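Local coordinates for Sts-2 protein (PDB 3D4I) that has an acid-dependent phosphatase activity in this 2H-phosphatase domain and probably interferes with CBL-mediated down-regulation of receptor tyrosine kinases, at residues L13-G18 with P232-C237; L98-T103 with V200-A205. All blocks are in the same frame, centred on the assembly; numbering follows the deposited sequence.

Contact 1. Residues L13-G18 with P232-C237; sequences LVIRHG and PSLGMC. Unlike the reference sequence in segment 13-18: I15 (reference Val).
I15 and M236 face each other as a non-hydrogen-bonded antiparallel pair, their side chains side by side and pointing the same way, with I15 CG1 3.8 Å from M236 CG in the methionine conformer described here. I15 CG2 presses on L234 CD1 at 3.5 Å, tighter than usual carbon packing. L234, within the turn, sets its other methyl, CD2, against the backbone of G18, which has no side chain there to hold it off. On the other face V14 pairs with C237, and the segments are joined from V14 N to C237 O, from C237 N to V14 O, and from R16 N to G235 O, this last bond 2.9 Å long.

R16 has CG anti to its backbone N (chi1 -165°), and its chain then bends, bringing CD to 3.2 Å from P232 O. NH1 donates to H17 O from above the carbonyl plane, 36° out of it, in a bent bond, while S233 OG is near but badly angled for a bond; NE hydrogen-bonds S203 OG. H17 points away from the 232-237 side and its ND1 donates straight to G18 O (2.8 Å), which fixes the ring's rotation. Thus a type II turn, P232 to G235, leads into the antiparallel strand beside the RHG sequence that marks the histidine phosphatase superfamily, where the histidine is probably the nucleophile.

Contact 2. Residues L98-T103 with V200-A205; sequences LRCVQT and VSHSSA
R99 NH2 is held by two partners: it forms a salt bridge with E132 and donates to a water at 3.0 Å, which lies in the guanidinium plane and also hydrogen-bonds H202 ND1 at 2.8 Å. The H202 ring turns its edge to the face of that guanidinium, the planes 74° apart, and CE1 comes within 3.4 Å of NH2. R99 reaches this place with CG in the crowded position between backbone N and carbonyl carbon (chi1 62°) and an extended chain to NE. An alanine here would probably leave E132 and the water without their arginine partner and open a gap at the edge of the H202 ring. H202 NE2 hydrogen-bonds S95 OG. C100 SG sits over one face of the same ring, 3.9 Å from its centroid and offset toward the rim. Further along, V200 CG1 fits against the helix, 3.4 Å from C100 O and also touching T103 CB. T103 OG1 bonds R99 O (2.7 Å) within its own turn. The start of helix 98-111 thus packs on the end of parallel strand 196-201, where the arginine and second histidine are consistent with the phosphate pocket of a 2H-phosphatase.

Contacts 1 and 2 lie with their centres about 8 Å apart and share one sheet, in which strands 11-16 and 196-201 are parallel neighbours; along the chain, contact 2 is nested inside the loop closed by contact 1. The strands meet through I15 O and S201 N, 2.9 Å apart in a probable hydrogen bond. At the end of strand 11-16, R16 reaches S203, tying the arginine of contact 1 to the residue that follows H202. H17 NE2 packs 3.3 Å from R99 NE. R16, H17, R99 and H202 therefore gather between the ends of strands 11-16 and 196-201 and the start of helix 98-111, consistent with one active site of the histidine phosphatase type.

Contact 1. Residues L13-G18 with P232-C237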
loop_
_atom_site.group_PDB
_atom_site.type_symbol
_atom_site.label_atom_id
_atom_site.label_comp_id
_atom_site.label_asym_id
_atom_site.label_seq_id
_atom_site.Cartn_x
_atom_site.Cartn_y
_atom_site.Cartn_z
ATOM N N LEU A 13 -21.000 4.322 -8.109
ATOM C CA LEU A 13 -20.006 4.240 -7.042
ATOM C C LEU A 13 -18.906 5.222 -7.388
ATOM O O LEU A 13 -18.147 5.022 -8.344
ATOM C CB LEU A 13 -19.450 2.813 -6.901
ATOM C CG LEU A 13 -18.406 2.591 -5.789
ATOM C CD1 LEU A 13 -18.971 2.907 -4.400
ATOM C CD2 LEU A 13 -17.916 1.128 -5.866
ATOM N N VAL A 14 -18.866 6.307 -6.626
ATOM C CA VAL A 14 -17.935 7.384 -6.888
ATOM C C VAL A 14 -16.751 7.105 -5.993
ATOM O O VAL A 14 -16.928 6.858 -4.797
ATOM C CB VAL A 14 -18.522 8.762 -6.557
ATOM C CG1 VAL A 14 -17.503 9.860 -6.910
ATOM C CG2 VAL A 14 -19.834 8.992 -7.353
ATOM N N ILE A 15 -15.572 7.119 -6.605
ATOM C CA ILE A 15 -14.333 6.654 -5.997
ATOM C C ILE A 15 -13.239 7.709 -6.198
ATOM O O ILE A 15 -12.945 8.107 -7.345
ATOM C CB ILE A 15 -13.877 5.309 -6.651
ATOM C CG1 ILE A 15 -14.974 4.234 -6.489
ATOM C CG2 ILE A 15 -12.582 4.760 -5.970
ATOM C CD1 ILE A 15 -14.726 2.967 -7.264
ATOM N N ARG A 16 -12.597 8.106 -5.096
ATOM C CA ARG A 16 -11.464 9.016 -5.168
ATOM C C ARG A 16 -10.194 8.281 -5.610
ATOM O O ARG A 16 -9.959 7.118 -5.247
ATOM C CB ARG A 16 -11.231 9.748 -3.837
ATOM C CG ARG A 16 -10.290 10.972 -3.981
ATOM C CD ARG A 16 -9.407 11.028 -2.709
ATOM N NE ARG A 16 -8.550 12.209 -2.585
ATOM C CZ ARG A 16 -7.224 12.167 -2.579
ATOM N NH1 ARG A 16 -6.547 10.994 -2.727
ATOM N NH2 ARG A 16 -6.567 13.321 -2.429
ATOM N N HIS A 17 -9.386 8.954 -6.412
ATOM C CA HIS A 17 -8.140 8.380 -6.877
ATOM C C HIS A 17 -7.236 8.013 -5.685
ATOM O O HIS A 17 -7.394 8.535 -4.580
ATOM C CB HIS A 17 -7.421 9.382 -7.816
ATOM C CG HIS A 17 -7.132 10.713 -7.176
ATOM N ND1 HIS A 17 -6.121 10.899 -6.257
ATOM C CD2 HIS A 17 -7.724 11.923 -7.337
ATOM C CE1 HIS A 17 -6.105 12.169 -5.879
ATOM N NE2 HIS A 17 -7.068 12.810 -6.521
ATOM N N GLY A 18 -6.274 7.140 -5.930
ATOM C CA GLY A 18 -5.252 6.795 -4.936
ATOM C C GLY A 18 -4.252 7.894 -4.658
ATOM O O GLY A 18 -4.288 8.991 -5.260
ATOM N N PRO A 232 -10.493 10.345 2.019
ATOM C CA PRO A 232 -9.204 9.644 1.852
ATOM C C PRO A 232 -9.026 9.052 0.473
ATOM O O PRO A 232 -9.967 8.988 -0.290
ATOM C CB PRO A 232 -9.295 8.502 2.866
ATOM C CG PRO A 232 -10.740 8.194 2.951
ATOM C CD PRO A 232 -11.481 9.500 2.710
ATOM N N SER A 233 -7.818 8.583 0.177
ATOM C CA SER A 233 -7.573 7.880 -1.076
ATOM C C SER A 233 -8.480 6.668 -1.167
ATOM O O SER A 233 -8.711 5.980 -0.170
ATOM C CB SER A 233 -6.104 7.458 -1.158
ATOM O OG SER A 233 -5.306 8.620 -1.279
ATOM N N LEU A 234 -9.004 6.424 -2.366
ATOM C CA LEU A 234 -10.008 5.394 -2.613
ATOM C C LEU A 234 -11.294 5.552 -1.770
ATOM O O LEU A 234 -12.056 4.610 -1.641
ATOM C CB LEU A 234 -9.396 3.969 -2.465
ATOM C CG LEU A 234 -8.664 3.428 -3.709
ATOM C CD1 LEU A 234 -9.654 3.212 -4.842
ATOM C CD2 LEU A 234 -7.600 4.386 -4.167
ATOM N N GLY A 235 -11.530 6.745 -1.201
ATOM C CA GLY A 235 -12.778 6.995 -0.459
ATOM C C GLY A 235 -13.950 6.834 -1.421
ATOM O O GLY A 235 -13.812 7.148 -2.595
ATOM N N MET A 236 -15.088 6.310 -0.943
ATOM C CA MET A 236 -16.229 6.045 -1.829
ATOM C C MET A 236 -17.576 6.570 -1.319
ATOM O O MET A 236 -17.801 6.609 -0.111
ATOM C CB MET A 236 -16.349 4.535 -2.064
ATOM C CG MET A 236 -15.137 3.902 -2.689
ATOM S SD MET A 236 -15.363 2.129 -2.828
ATOM C CE MET A 236 -13.823 1.646 -3.611
ATOM N N CYS A 237 -18.447 6.953 -2.263
ATOM C CA CYS A 237 -19.852 7.335 -2.020
ATOM C C CYS A 237 -20.657 6.474 -2.982
ATOM O O CYS A 237 -20.353 6.468 -4.168
ATOM C CB CYS A 237 -20.084 8.810 -2.414
ATOM S SG CYS A 237 -21.730 9.409 -2.039
#

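Contact 2. Residues L98-T103 with V200-A205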
loop_
_atom_site.group_PDB
_atom_site.type_symbol
_atom_site.label_atom_id
_atom_site.label_comp_id
_atom_site.label_asym_id
_atom_site.label_seq_id
_atom_site.Cartn_x
_atom_site.Cartn_y
_atom_site.Cartn_z
ATOM N N LEU A 98 -4.323 11.966 -14.874
ATOM C CA LEU A 98 -3.598 10.702 -14.900
ATOM C C LEU A 98 -3.917 9.850 -13.684
ATOM O O LEU A 98 -4.171 8.665 -13.817
ATOM C CB LEU A 98 -2.076 10.962 -14.954
ATOM C CG LEU A 98 -1.151 9.744 -14.995
ATOM C CD1 LEU A 98 -1.475 8.824 -16.170
ATOM C CD2 LEU A 98 0.325 10.222 -15.043
ATOM N N ARG A 99 -3.864 10.462 -12.505
ATOM C CA ARG A 99 -4.114 9.766 -11.235
ATOM C C ARG A 99 -5.461 9.044 -11.217
ATOM O O ARG A 99 -5.563 7.950 -10.664
ATOM C CB ARG A 99 -3.961 10.739 -10.044
ATOM C CG ARG A 99 -4.958 11.912 -10.037
ATOM C CD ARG A 99 -4.448 12.954 -9.085
ATOM N NE ARG A 99 -5.281 14.145 -8.957
ATOM C CZ ARG A 99 -5.189 15.256 -9.683
ATOM N NH1 ARG A 99 -4.341 15.355 -10.712
ATOM N NH2 ARG A 99 -5.986 16.273 -9.387
ATOM N N CYS A 100 -6.468 9.638 -11.873
ATOM C CA CYS A 100 -7.798 9.046 -11.970
ATOM C C CYS A 100 -7.863 7.932 -12.985
ATOM O O CYS A 100 -8.372 6.858 -12.682
ATOM C CB CYS A 100 -8.869 10.106 -12.278
ATOM S SG CYS A 100 -8.970 11.396 -11.049
ATOM N N VAL A 101 -7.349 8.161 -14.194
ATOM C CA VAL A 101 -7.279 7.063 -15.186
ATOM C C VAL A 101 -6.444 5.854 -14.661
ATOM O O VAL A 101 -6.815 4.686 -14.895
ATOM C CB VAL A 101 -6.801 7.537 -16.611
ATOM C CG1 VAL A 101 -6.800 6.390 -17.586
ATOM C CG2 VAL A 101 -7.707 8.627 -17.175
ATOM N N GLN A 102 -5.356 6.124 -13.930
ATOM C CA GLN A 102 -4.555 5.025 -13.352
ATOM C C GLN A 102 -5.326 4.223 -12.294
ATOM O O GLN A 102 -5.297 2.978 -12.270
ATOM C CB GLN A 102 -3.237 5.543 -12.768
ATOM C CG GLN A 102 -2.200 5.941 -13.844
ATOM C CD GLN A 102 -0.958 6.564 -13.237
ATOM O OE1 GLN A 102 -1.031 7.364 -12.284
ATOM N NE2 GLN A 102 0.200 6.223 -13.810
ATOM N N THR A 103 -5.989 4.945 -11.421
ATOM C CA THR A 103 -6.832 4.324 -10.378
ATOM C C THR A 103 -7.868 3.427 -11.069
ATOM O O THR A 103 -8.054 2.271 -10.667
ATOM C CB THR A 103 -7.507 5.383 -9.472
ATOM O OG1 THR A 103 -6.532 6.217 -8.846
ATOM C CG2 THR A 103 -8.346 4.703 -8.344
ATOM N N VAL A 200 -14.608 7.355 -11.337
ATOM C CA VAL A 200 -13.301 7.439 -10.683
ATOM C C VAL A 200 -12.785 8.851 -10.872
ATOM O O VAL A 200 -12.466 9.264 -11.998
ATOM C CB VAL A 200 -12.292 6.447 -11.286
ATOM C CG1 VAL A 200 -10.942 6.534 -10.510
ATOM C CG2 VAL A 200 -12.860 5.006 -11.249
ATOM N N SER A 201 -12.719 9.594 -9.777
ATOM C CA SER A 201 -12.592 11.049 -9.874
ATOM C C SER A 201 -11.882 11.584 -8.638
ATOM O O SER A 201 -11.019 10.894 -8.058
ATOM C CB SER A 201 -13.998 11.661 -10.076
ATOM O OG SER A 201 -13.938 13.064 -10.291
ATOM N N HIS A 202 -12.255 12.799 -8.242
ATOM C CA HIS A 202 -11.586 13.615 -7.246
ATOM C C HIS A 202 -12.431 13.666 -5.991
ATOM O O HIS A 202 -13.592 13.279 -6.026
ATOM C CB HIS A 202 -11.414 15.036 -7.809
ATOM C CG HIS A 202 -10.678 15.055 -9.119
ATOM N ND1 HIS A 202 -9.300 15.113 -9.198
ATOM C CD2 HIS A 202 -11.124 14.939 -10.391
ATOM C CE1 HIS A 202 -8.935 15.077 -10.472
ATOM N NE2 HIS A 202 -10.023 14.953 -11.215
ATOM N N SER A 203 -11.857 14.135 -4.886
ATOM C CA SER A 203 -12.605 14.220 -3.623
ATOM C C SER A 203 -13.888 15.033 -3.824
ATOM O O SER A 203 -14.945 14.659 -3.343
ATOM C CB SER A 203 -11.743 14.856 -2.540
ATOM O OG SER A 203 -10.716 13.957 -2.144
ATOM N N SER A 204 -13.780 16.132 -4.557
ATOM C CA SER A 204 -14.957 16.974 -4.863
ATOM C C SER A 204 -16.155 16.212 -5.456
ATOM O O SER A 204 -17.326 16.547 -5.175
ATOM C CB SER A 204 -14.548 18.079 -5.828
ATOM O OG SER A 204 -13.771 17.552 -6.871
ATOM N N ALA A 205 -15.863 15.226 -6.302
ATOM C CA ALA A 205 -16.895 14.487 -7.010
ATOM C C ALA A 205 -17.792 13.647 -6.089
ATOM O O ALA A 205 -18.932 13.342 -6.460
ATOM C CB ALA A 205 -16.282 13.605 -8.109
HETATM O O HOH W 1 -7.827 16.209 -7.074
#